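Local coordinates for protein carboxypeptidase A (Helicoverpa armigera, PDB 1JQG) that probably removes C-terminal residues from peptides as a zinc-dependent metallocarboxypeptidase, seen here as the pro-enzyme with its activation segment still attached, at residues E19-H24 against E93-E98; V37-D42 against S80-K85; L47-W52 against E71-F76; G241-N246 against S268-T273. All blocks are in the same frame, centred on the assembly; numbering follows the deposited sequence.

Contact 1: E19-H24 against E93-E98; sequences EIYDGH and EQLELE
Leu-95 CD1 reaches both Glu-19 OE1, at 3.4 Å, and Tyr-21 CD1, at 3.8 Å. Its approach to the phenol ring is oblique, with the leucine and tyrosine side chains crossing at about a right angle. This is the close-packed part of the contact, and both Leu-95 and Tyr-21 are buried. Leucine suits the helix here because its CD1 methyl meets the carboxylate and the ring flank alike, while tyrosine supplies an apolar flank and still sends OH away to a hydrogen bond with Asp-231. The ring also meets Tyr-233 edge to face.

The solvent side is looser. Glu-19, extended beyond CG (chi2 169°), lays OE2 near Glu-96 CG at 3.8 Å, and its carboxylate plane is turned 72° from that of Glu-96. Their OE2 atoms come within 4.0 Å of each other, so the two charges probably repel mildly, an effect that water around the exposed Glu-96 could soften. Without the carboxylate, as with an alanine at this position, Leu-95 CD1 is likely to lose part of its cover, leaving that side of the methyl group with less to pack against. Two overlapping beta turns, type I then type II, shape 19-24. The loop so shaped packs on helix 92-108, the helix that leads from the activation domain toward the enzyme, as in other M14 procarboxypeptidases.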
loop_
_atom_site.group_PDB
_atom_site.type_symbol
_atom_site.label_atom_id
_atom_site.label_comp_id
_atom_site.label_asym_id
_atom_site.label_seq_id
_atom_site.Cartn_x
_atom_site.Cartn_y
_atom_site.Cartn_z
ATOM N N GLU A 19 -10.225 6.010 23.248
ATOM C CA GLU A 19 -9.245 5.843 22.165
ATOM C C GLU A 19 -7.897 6.432 22.558
ATOM O O GLU A 19 -7.706 7.419 23.261
ATOM C CB GLU A 19 -9.698 6.390 20.804
ATOM C CG GLU A 19 -10.783 5.542 20.152
ATOM C CD GLU A 19 -11.436 6.187 18.947
ATOM O OE1 GLU A 19 -10.743 6.753 18.082
ATOM O OE2 GLU A 19 -12.680 6.126 18.871
ATOM N N ILE A 20 -6.854 5.865 21.942
ATOM C CA ILE A 20 -5.491 6.329 22.061
ATOM C C ILE A 20 -5.223 7.546 21.173
ATOM O O ILE A 20 -4.126 8.090 21.099
ATOM C CB ILE A 20 -4.522 5.174 21.688
ATOM C CG1 ILE A 20 -4.866 4.615 20.322
ATOM C CG2 ILE A 20 -4.599 4.095 22.763
ATOM C CD1 ILE A 20 -4.294 3.343 19.772
ATOM N N TYR A 21 -6.230 7.994 20.431
ATOM C CA TYR A 21 -6.136 9.145 19.562
ATOM C C TYR A 21 -6.934 10.355 20.036
ATOM O O TYR A 21 -7.153 11.316 19.320
ATOM C CB TYR A 21 -6.568 8.723 18.134
ATOM C CG TYR A 21 -5.532 7.789 17.513
ATOM C CD1 TYR A 21 -5.843 6.458 17.223
ATOM C CD2 TYR A 21 -4.256 8.229 17.237
ATOM C CE1 TYR A 21 -4.910 5.618 16.656
ATOM C CE2 TYR A 21 -3.323 7.401 16.678
ATOM C CZ TYR A 21 -3.647 6.093 16.397
ATOM O OH TYR A 21 -2.715 5.246 15.851
ATOM N N ASP A 22 -7.465 10.281 21.255
ATOM C CA ASP A 22 -8.198 11.392 21.836
ATOM C C ASP A 22 -7.228 12.539 22.144
ATOM O O ASP A 22 -6.400 12.418 23.039
ATOM C CB ASP A 22 -8.909 10.966 23.106
ATOM C CG ASP A 22 -9.987 11.925 23.566
ATOM O OD1 ASP A 22 -10.754 11.532 24.479
ATOM O OD2 ASP A 22 -10.090 13.037 23.038
ATOM N N GLY A 23 -7.271 13.575 21.313
ATOM C CA GLY A 23 -6.351 14.697 21.510
ATOM C C GLY A 23 -5.295 14.806 20.420
ATOM O O GLY A 23 -4.627 15.845 20.324
ATOM N N HIS A 24 -5.175 13.769 19.575
ATOM C CA HIS A 24 -4.184 13.789 18.506
ATOM C C HIS A 24 -4.609 14.767 17.401
ATOM O O HIS A 24 -5.758 14.751 16.965
ATOM C CB HIS A 24 -3.983 12.389 17.951
ATOM C CG HIS A 24 -3.104 11.500 18.740
ATOM N ND1 HIS A 24 -3.128 11.495 20.120
ATOM C CD2 HIS A 24 -2.167 10.580 18.396
ATOM C CE1 HIS A 24 -2.255 10.613 20.597
ATOM N NE2 HIS A 24 -1.665 10.048 19.551
ATOM N N GLU A 93 -12.729 12.272 16.323
ATOM C CA GLU A 93 -13.996 12.561 15.682
ATOM C C GLU A 93 -14.072 12.047 14.259
ATOM O O GLU A 93 -15.118 11.593 13.803
ATOM C CB GLU A 93 -14.240 14.070 15.681
ATOM C CG GLU A 93 -14.374 14.687 17.064
ATOM C CD GLU A 93 -14.651 16.173 16.988
ATOM O OE1 GLU A 93 -13.915 16.985 17.590
ATOM O OE2 GLU A 93 -15.645 16.520 16.298
ATOM N N GLN A 94 -12.961 12.061 13.548
ATOM C CA GLN A 94 -12.892 11.570 12.186
ATOM C C GLN A 94 -12.933 10.045 12.166
ATOM O O GLN A 94 -13.527 9.429 11.283
ATOM C CB GLN A 94 -11.632 12.071 11.482
ATOM C CG GLN A 94 -11.594 13.559 11.238
ATOM C CD GLN A 94 -10.489 14.010 10.320
ATOM O OE1 GLN A 94 -9.414 13.413 10.194
ATOM N NE2 GLN A 94 -10.795 15.140 9.658
ATOM N N LEU A 95 -12.351 9.430 13.186
ATOM C CA LEU A 95 -12.318 7.981 13.277
ATOM C C LEU A 95 -13.715 7.445 13.565
ATOM O O LEU A 95 -14.172 6.440 13.010
ATOM C CB LEU A 95 -11.338 7.553 14.364
ATOM C CG LEU A 95 -9.868 7.874 14.106
ATOM C CD1 LEU A 95 -8.981 7.608 15.329
ATOM C CD2 LEU A 95 -9.371 7.141 12.870
ATOM N N GLU A 96 -14.419 8.102 14.456
ATOM C CA GLU A 96 -15.754 7.750 14.880
ATOM C C GLU A 96 -16.769 7.893 13.750
ATOM O O GLU A 96 -17.639 7.039 13.560
ATOM C CB GLU A 96 -16.147 8.654 16.041
ATOM C CG GLU A 96 -15.435 8.276 17.338
ATOM C CD GLU A 96 -15.864 9.168 18.496
ATOM O OE1 GLU A 96 -16.419 10.246 18.176
ATOM O OE2 GLU A 96 -15.609 8.741 19.641
ATOM N N LEU A 97 -16.545 8.868 12.875
ATOM C CA LEU A 97 -17.397 9.041 11.699
ATOM C C LEU A 97 -17.192 7.907 10.696
ATOM O O LEU A 97 -18.169 7.443 10.089
ATOM C CB LEU A 97 -17.112 10.408 11.048
ATOM C CG LEU A 97 -17.881 10.645 9.743
ATOM C CD1 LEU A 97 -19.344 10.777 10.085
ATOM C CD2 LEU A 97 -17.319 11.821 8.958
ATOM N N GLU A 98 -15.953 7.482 10.466
ATOM C CA GLU A 98 -15.647 6.412 9.535
ATOM C C GLU A 98 -16.345 5.137 9.987
ATOM O O GLU A 98 -17.016 4.526 9.157
ATOM C CB GLU A 98 -14.147 6.182 9.380
ATOM C CG GLU A 98 -13.830 5.119 8.329
ATOM C CD GLU A 98 -12.457 4.489 8.433
ATOM O OE1 GLU A 98 -12.005 4.140 9.539
ATOM O OE2 GLU A 98 -11.821 4.337 7.349
#

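Contact 2: V37-D42 against S80-K85; sequences VKLVHD and SGVQYK
Val-40 and Leu-39 of helix 34-46 pack on Val-82 and Ser-80, where helix 70-80 gives way to the edge strand 83-88 of the activation domain, an open antiparallel alpha/beta sandwich of the ferredoxin-like type. Val-40 CG2 meets the fork of Val-82, 3.9 Å from its CG1 and 4.0 Å from its CG2, the two side chains crossing at a slant. With CG1 of Val-40 opposite its backbone N (chi1 178°), CG2 lies anti to the carbonyl carbon and is the branch that meets Val-82. Beta-branched valine suits this buried place, since Val-82 offers both methyls, on a short, stiff stem, to that single CG2. Nearer the surface, Leu-39 CD2 rests on Ser-80 CB at 3.7 Å and reaches Val-82 CG2 at 4.3 Å.

Farther out, a Schellman motif ends helix 70-80 at Gly-81, whose positive phi of 77° suits a residue without a side chain, after which Val-82 points toward helix 34-46. Leu-77 backs Val-82, Val-31 lies against Val-40, and backbone bonds from Gln-83 to Asp-30 dock the strand on its neighbour 25-30. The small serine lets the leucine come close, and Ser-80 OG is satisfied by a hydrogen bond to Phe-76 O.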
loop_
_atom_site.group_PDB
_atom_site.type_symbol
_atom_site.label_atom_id
_atom_site.label_comp_id
_atom_site.label_asym_id
_atom_site.label_seq_id
_atom_site.Cartn_x
_atom_site.Cartn_y
_atom_site.Cartn_z
ATOM N N VAL A 37 13.549 20.648 4.362
ATOM C CA VAL A 37 13.124 19.278 4.122
ATOM C C VAL A 37 13.854 18.305 5.048
ATOM O O VAL A 37 13.252 17.380 5.576
ATOM C CB VAL A 37 13.329 18.858 2.664
ATOM C CG1 VAL A 37 12.920 17.419 2.418
ATOM C CG2 VAL A 37 12.496 19.725 1.717
ATOM N N LYS A 38 15.152 18.499 5.214
ATOM C CA LYS A 38 16.013 17.723 6.077
ATOM C C LYS A 38 15.708 18.051 7.546
ATOM O O LYS A 38 15.510 17.210 8.417
ATOM C CB LYS A 38 17.487 18.039 5.779
ATOM C CG LYS A 38 18.495 16.951 5.521
ATOM C CD LYS A 38 18.458 15.826 6.546
ATOM C CE LYS A 38 19.240 14.616 6.039
ATOM N NZ LYS A 38 20.577 15.077 5.534
ATOM N N LEU A 39 15.588 19.335 7.837
ATOM C CA LEU A 39 15.299 19.856 9.152
ATOM C C LEU A 39 14.076 19.168 9.745
ATOM O O LEU A 39 14.105 18.598 10.834
ATOM C CB LEU A 39 15.023 21.356 9.095
ATOM C CG LEU A 39 14.932 22.163 10.380
ATOM C CD1 LEU A 39 16.217 22.128 11.206
ATOM C CD2 LEU A 39 14.594 23.616 10.026
ATOM N N VAL A 40 12.955 19.264 9.032
ATOM C CA VAL A 40 11.659 18.784 9.497
ATOM C C VAL A 40 11.639 17.268 9.578
ATOM O O VAL A 40 11.129 16.699 10.547
ATOM C CB VAL A 40 10.500 19.279 8.613
ATOM C CG1 VAL A 40 9.152 18.755 9.042
ATOM C CG2 VAL A 40 10.466 20.805 8.631
ATOM N N HIS A 41 12.294 16.619 8.635
ATOM C CA HIS A 41 12.337 15.171 8.520
ATOM C C HIS A 41 12.996 14.516 9.719
ATOM O O HIS A 41 12.381 13.638 10.313
ATOM C CB HIS A 41 13.062 14.730 7.246
ATOM C CG HIS A 41 13.046 13.245 7.046
ATOM N ND1 HIS A 41 11.931 12.563 6.625
ATOM C CD2 HIS A 41 14.025 12.315 7.215
ATOM C CE1 HIS A 41 12.218 11.280 6.548
ATOM N NE2 HIS A 41 13.485 11.098 6.898
ATOM N N ASP A 42 14.173 14.961 10.105
ATOM C CA ASP A 42 14.914 14.448 11.244
ATOM C C ASP A 42 14.152 14.705 12.545
ATOM O O ASP A 42 14.111 13.854 13.433
ATOM C CB ASP A 42 16.299 15.102 11.311
ATOM C CG ASP A 42 17.182 14.766 10.131
ATOM O OD1 ASP A 42 16.941 13.720 9.489
ATOM O OD2 ASP A 42 18.122 15.527 9.847
ATOM N N SER A 80 12.261 27.605 13.874
ATOM C CA SER A 80 12.950 27.213 12.650
ATOM C C SER A 80 12.479 27.977 11.413
ATOM O O SER A 80 13.026 27.816 10.316
ATOM C CB SER A 80 12.766 25.709 12.448
ATOM O OG SER A 80 13.513 25.021 13.444
ATOM N N GLY A 81 11.396 28.745 11.535
ATOM C CA GLY A 81 10.832 29.469 10.408
ATOM C C GLY A 81 10.023 28.614 9.444
ATOM O O GLY A 81 9.739 29.067 8.331
ATOM N N VAL A 82 9.585 27.426 9.850
ATOM C CA VAL A 82 8.836 26.520 8.995
ATOM C C VAL A 82 7.342 26.724 9.215
ATOM O O VAL A 82 6.873 26.672 10.343
ATOM C CB VAL A 82 9.209 25.036 9.207
ATOM C CG1 VAL A 82 8.403 24.068 8.364
ATOM C CG2 VAL A 82 10.681 24.817 8.863
ATOM N N GLN A 83 6.606 27.037 8.167
ATOM C CA GLN A 83 5.173 27.185 8.199
ATOM C C GLN A 83 4.441 25.879 8.533
ATOM O O GLN A 83 4.801 24.801 8.052
ATOM C CB GLN A 83 4.614 27.707 6.866
ATOM C CG GLN A 83 5.273 28.992 6.409
ATOM C CD GLN A 83 4.893 29.360 4.990
ATOM O OE1 GLN A 83 5.677 29.225 4.045
ATOM N NE2 GLN A 83 3.658 29.835 4.842
ATOM N N TYR A 84 3.375 26.062 9.301
ATOM C CA TYR A 84 2.551 24.925 9.613
ATOM C C TYR A 84 1.152 25.436 9.934
ATOM O O TYR A 84 0.936 26.592 10.236
ATOM C CB TYR A 84 3.056 24.232 10.871
ATOM C CG TYR A 84 2.980 25.035 12.154
ATOM C CD1 TYR A 84 1.873 24.988 12.992
ATOM C CD2 TYR A 84 4.037 25.857 12.524
ATOM C CE1 TYR A 84 1.820 25.719 14.162
ATOM C CE2 TYR A 84 3.981 26.601 13.687
ATOM C CZ TYR A 84 2.876 26.527 14.504
ATOM O OH TYR A 84 2.835 27.258 15.662
ATOM N N LYS A 85 0.305 24.412 9.960
ATOM C CA LYS A 85 -1.001 24.830 10.465
ATOM C C LYS A 85 -1.947 23.665 10.652
ATOM O O LYS A 85 -1.902 22.647 9.980
ATOM C CB LYS A 85 -1.553 25.936 9.606
ATOM C CG LYS A 85 -2.118 25.423 8.299
ATOM C CD LYS A 85 -2.542 26.567 7.384
ATOM C CE LYS A 85 -3.859 27.189 7.849
ATOM N NZ LYS A 85 -4.973 26.199 7.652
#

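Contact 3: L47-W52 against E71-F76; sequences LMLDVW and EIFENF
Asp-50 OD2 is gripped by two groups, a salt bridge from Arg-183 NH1 and a weak hydrogen bond from Trp-52 NE1. Asp-50 lies in edge strand 50-53, just after Leu-49, which packs on Phe-73 of helix 70-80. The Trp-52 NE1 to Asp-50 OD2 distance is 3.1 Å, with the N-H bent to 145°. The setting is again the ferredoxin-like activation domain, where helices 34-46 and 70-80 pack on the sheet and another part of strand 50-53 is left to meet the enzyme. Arg-183 lies in sequence between the zinc ligands His-181 and Glu-184, and its salt bridge with Asp-50 is consistent with an activation domain that covers the active-site cleft, as in related zymogens. An acidic residue suits this spot because its carboxylate answers the arginine and also takes the weak bond from the indole N-H.

Inside the domain the contact is wholly apolar. Leu-49 CD1 approaches the Phe-73 ring obliquely, 3.6 Å from CD2 and 3.8 Å from CE2. Phe-73 CG lies anti to the backbone N (chi1 168°), which carries the ring off the helix into the core, where Tyr-27, Val-29, Val-63 and Phe-43 also surround it. Such a broad, flat group can serve helix and sheet at once, and the flexible leucine fits beside it. Met-48, in a Schellman motif, turns the chain from helix 34-46 into this strand. Leu-47 covers the outer side more loosely, its CD2 standing 4.5 Å from Phe-73 CB and 4.6 Å from Ile-72 CG2.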
loop_
_atom_site.group_PDB
_atom_site.type_symbol
_atom_site.label_atom_id
_atom_site.label_comp_id
_atom_site.label_asym_id
_atom_site.label_seq_id
_atom_site.Cartn_x
_atom_site.Cartn_y
_atom_site.Cartn_z
ATOM N N LEU A 47 11.300 12.622 17.305
ATOM C CA LEU A 47 10.114 12.762 18.130
ATOM C C LEU A 47 9.193 11.572 17.909
ATOM O O LEU A 47 8.195 11.412 18.569
ATOM C CB LEU A 47 9.367 14.051 17.843
ATOM C CG LEU A 47 8.654 14.722 19.026
ATOM C CD1 LEU A 47 9.635 14.933 20.176
ATOM C CD2 LEU A 47 8.033 16.092 18.711
ATOM N N MET A 48 9.558 10.704 16.999
ATOM C CA MET A 48 8.797 9.527 16.589
ATOM C C MET A 48 7.340 9.805 16.240
ATOM O O MET A 48 6.408 9.224 16.803
ATOM C CB MET A 48 8.916 8.407 17.626
ATOM C CG MET A 48 10.340 7.913 17.868
ATOM S SD MET A 48 10.556 6.833 19.278
ATOM C CE MET A 48 10.331 7.866 20.688
ATOM N N LEU A 49 7.120 10.761 15.353
ATOM C CA LEU A 49 5.784 11.141 14.913
ATOM C C LEU A 49 5.305 10.284 13.740
ATOM O O LEU A 49 6.099 9.711 13.012
ATOM C CB LEU A 49 5.725 12.628 14.499
ATOM C CG LEU A 49 6.252 13.604 15.571
ATOM C CD1 LEU A 49 6.449 15.001 14.990
ATOM C CD2 LEU A 49 5.278 13.585 16.753
ATOM N N ASP A 50 3.999 10.240 13.557
ATOM C CA ASP A 50 3.389 9.528 12.440
ATOM C C ASP A 50 3.320 10.457 11.219
ATOM O O ASP A 50 2.411 11.291 11.103
ATOM C CB ASP A 50 1.991 9.049 12.852
ATOM C CG ASP A 50 1.338 8.159 11.818
ATOM O OD1 ASP A 50 2.022 7.801 10.840
ATOM O OD2 ASP A 50 0.145 7.816 11.942
ATOM N N VAL A 51 4.277 10.312 10.324
ATOM C CA VAL A 51 4.334 11.061 9.080
ATOM C C VAL A 51 3.496 10.437 7.980
ATOM O O VAL A 51 3.855 9.386 7.409
ATOM C CB VAL A 51 5.794 11.160 8.580
ATOM C CG1 VAL A 51 5.864 11.976 7.292
ATOM C CG2 VAL A 51 6.651 11.771 9.677
ATOM N N TRP A 52 2.334 10.992 7.737
ATOM C CA TRP A 52 1.438 10.515 6.668
ATOM C C TRP A 52 2.001 10.828 5.283
ATOM O O TRP A 52 1.940 9.985 4.413
ATOM C CB TRP A 52 0.066 11.193 6.824
ATOM C CG TRP A 52 -0.698 10.745 8.022
ATOM C CD1 TRP A 52 -0.277 9.858 8.989
ATOM C CD2 TRP A 52 -2.008 11.160 8.432
ATOM N NE1 TRP A 52 -1.243 9.697 9.947
ATOM C CE2 TRP A 52 -2.319 10.496 9.616
ATOM C CE3 TRP A 52 -2.953 12.025 7.879
ATOM C CZ2 TRP A 52 -3.544 10.658 10.273
ATOM C CZ3 TRP A 52 -4.176 12.202 8.541
ATOM C CH2 TRP A 52 -4.459 11.508 9.741
ATOM N N GLU A 71 2.701 21.029 21.738
ATOM C CA GLU A 71 3.386 22.260 22.120
ATOM C C GLU A 71 4.860 22.244 21.729
ATOM O O GLU A 71 5.395 23.244 21.235
ATOM C CB GLU A 71 3.243 22.510 23.626
ATOM C CG GLU A 71 3.642 23.905 24.083
ATOM C CD GLU A 71 3.202 24.212 25.505
ATOM O OE1 GLU A 71 3.861 23.778 26.488
ATOM O OE2 GLU A 71 2.166 24.906 25.695
ATOM N N ILE A 72 5.537 21.122 21.954
ATOM C CA ILE A 72 6.944 20.973 21.601
ATOM C C ILE A 72 7.142 20.999 20.084
ATOM O O ILE A 72 8.124 21.537 19.575
ATOM C CB ILE A 72 7.508 19.650 22.150
ATOM C CG1 ILE A 72 7.385 19.579 23.681
ATOM C CG2 ILE A 72 8.956 19.473 21.727
ATOM C CD1 ILE A 72 7.777 18.197 24.205
ATOM N N PHE A 73 6.205 20.376 19.365
ATOM C CA PHE A 73 6.267 20.223 17.928
ATOM C C PHE A 73 6.216 21.579 17.225
ATOM O O PHE A 73 7.092 21.874 16.396
ATOM C CB PHE A 73 5.159 19.304 17.421
ATOM C CG PHE A 73 4.956 19.306 15.932
ATOM C CD1 PHE A 73 3.923 19.996 15.324
ATOM C CD2 PHE A 73 5.848 18.573 15.144
ATOM C CE1 PHE A 73 3.777 19.933 13.941
ATOM C CE2 PHE A 73 5.702 18.526 13.774
ATOM C CZ PHE A 73 4.661 19.199 13.172
ATOM N N GLU A 74 5.218 22.400 17.566
ATOM C CA GLU A 74 5.003 23.663 16.899
ATOM C C GLU A 74 5.952 24.732 17.430
ATOM O O GLU A 74 6.140 25.765 16.781
ATOM C CB GLU A 74 3.570 24.154 17.033
ATOM C CG GLU A 74 3.039 24.275 18.414
ATOM C CD GLU A 74 1.598 24.748 18.468
ATOM O OE1 GLU A 74 1.466 25.799 19.165
ATOM O OE2 GLU A 74 0.669 24.123 17.876
ATOM N N ASN A 75 6.582 24.450 18.554
ATOM C CA ASN A 75 7.595 25.294 19.136
ATOM C C ASN A 75 8.839 25.300 18.264
ATOM O O ASN A 75 9.381 26.373 18.052
ATOM C CB ASN A 75 7.990 24.795 20.532
ATOM C CG ASN A 75 8.679 25.854 21.369
ATOM O OD1 ASN A 75 7.999 26.594 22.079
ATOM N ND2 ASN A 75 10.004 25.907 21.261
ATOM N N PHE A 76 9.243 24.111 17.830
ATOM C CA PHE A 76 10.400 23.916 16.973
ATOM C C PHE A 76 10.202 24.517 15.590
ATOM O O PHE A 76 11.092 25.178 15.069
ATOM C CB PHE A 76 10.698 22.419 16.840
ATOM C CG PHE A 76 11.782 22.076 15.853
ATOM C CD1 PHE A 76 13.105 22.132 16.251
ATOM C CD2 PHE A 76 11.508 21.699 14.542
ATOM C CE1 PHE A 76 14.124 21.820 15.372
ATOM C CE2 PHE A 76 12.523 21.387 13.670
ATOM C CZ PHE A 76 13.833 21.442 14.078
#

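Contact 4: G241-N246 against S268-T273; sequences GYMAGN and SVCSDT
The contact lies beside the Cys-248 to Cys-270 disulfide of the enzyme, with 241-246 just ahead of its first cysteine; Met-243 covers the sulfur of Cys-270 and Tyr-242 sits against Val-269. Met-243 CE touches Cys-270 SG at 3.5 Å. With CG pointing opposite to its backbone N (chi1 178°) and a bend at chi3, the methionine curls its terminal methyl onto Cys-270 SG, a task suited to a long, unbranched and polarisable chain.

Val-269 lies under the root of the tyrosine: Tyr-242 CB is 3.5 Å from its CG1 and 3.6 Å from its CG2, and the two side chains cross at about a right angle. CG2 also rests 3.6 Å from Tyr-242 O. With only a CB at this position, as in an alanine, Tyr-242 CB would probably be left over a gap. The ring itself leads off to other partners, with Phe-274 edge to face, Arg-277 in a cation-pi contact and Glu-282 accepting from OH.

A type I turn from Ser-268 to Ser-271 presents Val-269 and Cys-270 together, and an ST turn follows it, in which Thr-273 N gives an almost straight bond (173°) to Ser-271 OG. Met-48 of the activation domain also packs on Cys-270. Neither segment is helix or strand: both belong to the long irregular excursion between helix 221-228 and helix 283-294, within which the disulfide joins Cys-270 to Cys-248.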
loop_
_atom_site.group_PDB
_atom_site.type_symbol
_atom_site.label_atom_id
_atom_site.label_comp_id
_atom_site.label_asym_id
_atom_site.label_seq_id
_atom_site.Cartn_x
_atom_site.Cartn_y
_atom_site.Cartn_z
ATOM N N GLY A 241 9.168 -9.142 20.970
ATOM C CA GLY A 241 10.543 -9.572 21.222
ATOM C C GLY A 241 11.552 -8.560 20.738
ATOM O O GLY A 241 12.728 -8.895 20.548
ATOM N N TYR A 242 11.154 -7.303 20.524
ATOM C CA TYR A 242 12.067 -6.271 20.060
ATOM C C TYR A 242 12.315 -5.207 21.133
ATOM O O TYR A 242 13.272 -4.469 20.955
ATOM C CB TYR A 242 11.525 -5.513 18.857
ATOM C CG TYR A 242 11.745 -6.179 17.529
ATOM C CD1 TYR A 242 10.761 -6.889 16.854
ATOM C CD2 TYR A 242 13.014 -6.082 16.951
ATOM C CE1 TYR A 242 11.065 -7.472 15.628
ATOM C CE2 TYR A 242 13.299 -6.645 15.725
ATOM C CZ TYR A 242 12.317 -7.352 15.061
ATOM O OH TYR A 242 12.553 -7.965 13.833
ATOM N N MET A 243 11.697 -5.334 22.303
ATOM C CA MET A 243 11.897 -4.409 23.409
ATOM C C MET A 243 11.400 -5.039 24.696
ATOM O O MET A 243 10.427 -5.801 24.764
ATOM C CB MET A 243 11.189 -3.090 23.131
ATOM C CG MET A 243 11.291 -2.065 24.226
ATOM S SD MET A 243 10.432 -0.532 23.861
ATOM C CE MET A 243 11.830 0.236 23.001
ATOM N N ALA A 244 12.008 -4.652 25.805
ATOM C CA ALA A 244 11.657 -5.117 27.142
ATOM C C ALA A 244 10.225 -4.845 27.529
ATOM O O ALA A 244 9.749 -3.702 27.474
ATOM C CB ALA A 244 12.585 -4.389 28.124
ATOM N N GLY A 245 9.470 -5.905 27.792
ATOM C CA GLY A 245 8.053 -5.752 28.136
ATOM C C GLY A 245 7.205 -5.396 26.925
ATOM O O GLY A 245 6.013 -5.134 27.007
ATOM N N ASN A 246 7.806 -5.361 25.741
ATOM C CA ASN A 246 7.190 -5.026 24.485
ATOM C C ASN A 246 6.457 -3.699 24.558
ATOM O O ASN A 246 5.344 -3.570 24.035
ATOM C CB ASN A 246 6.237 -6.125 24.018
ATOM C CG ASN A 246 6.957 -7.413 23.662
ATOM O OD1 ASN A 246 6.672 -8.496 24.177
ATOM N ND2 ASN A 246 7.923 -7.303 22.755
ATOM N N SER A 268 14.977 2.310 15.678
ATOM C CA SER A 268 14.176 2.222 16.902
ATOM C C SER A 268 12.891 1.466 16.619
ATOM O O SER A 268 12.212 1.698 15.622
ATOM C CB SER A 268 13.841 3.629 17.404
ATOM O OG SER A 268 13.083 3.602 18.613
ATOM N N VAL A 269 12.443 0.625 17.499
ATOM C CA VAL A 269 11.275 -0.220 17.363
ATOM C C VAL A 269 10.038 0.612 17.633
ATOM O O VAL A 269 8.899 0.289 17.264
ATOM C CB VAL A 269 11.256 -1.418 18.334
ATOM C CG1 VAL A 269 10.199 -2.413 17.871
ATOM C CG2 VAL A 269 12.597 -2.101 18.376
ATOM N N CYS A 270 10.243 1.758 18.269
ATOM C CA CYS A 270 9.140 2.669 18.578
ATOM C C CYS A 270 8.768 3.509 17.381
ATOM O O CYS A 270 7.685 4.092 17.320
ATOM C CB CYS A 270 9.598 3.554 19.744
ATOM S SG CYS A 270 9.900 2.617 21.276
ATOM N N SER A 271 9.648 3.564 16.394
ATOM C CA SER A 271 9.347 4.266 15.139
ATOM C C SER A 271 8.454 3.463 14.208
ATOM O O SER A 271 8.561 2.224 14.184
ATOM C CB SER A 271 10.658 4.618 14.439
ATOM O OG SER A 271 10.374 5.235 13.197
ATOM N N ASP A 272 7.667 4.146 13.383
ATOM C CA ASP A 272 6.799 3.512 12.403
ATOM C C ASP A 272 7.571 3.003 11.187
ATOM O O ASP A 272 6.957 2.415 10.323
ATOM C CB ASP A 272 5.690 4.472 11.964
ATOM C CG ASP A 272 4.632 4.661 13.022
ATOM O OD1 ASP A 272 4.223 3.612 13.572
ATOM O OD2 ASP A 272 4.241 5.805 13.282
ATOM N N THR A 273 8.842 3.367 11.047
ATOM C CA THR A 273 9.688 2.960 9.943
ATOM C C THR A 273 10.819 2.056 10.365
ATOM O O THR A 273 11.837 2.005 9.698
ATOM C CB THR A 273 10.258 4.207 9.217
ATOM O OG1 THR A 273 11.088 4.970 10.051
ATOM C CG2 THR A 273 9.088 5.030 8.736
#

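How the contacts relate
Contacts 2 and 3 share the core of the activation domain: their centres are 10 Å apart, and they meet where Leu-39 CD1 lies 3.8 Å from Phe-76 CZ. Contact 1, about 18 Å from contact 3 between centres, spans both in sequence and binds the N-terminal loop to the helix that follows strand 83-88. Contact 4 belongs to the enzyme, yet it touches contact 3 directly, Met-48 SD standing 3.4 Å from Cys-270 CB, so the two meet across the junction of activation domain and enzyme. None holds the zinc ion, which His-181, Glu-184 and His-306 bind; contact 3 is tied to that region by the salt bridge of Asp-50 to Arg-183, which stands between two of the zinc ligands in sequence.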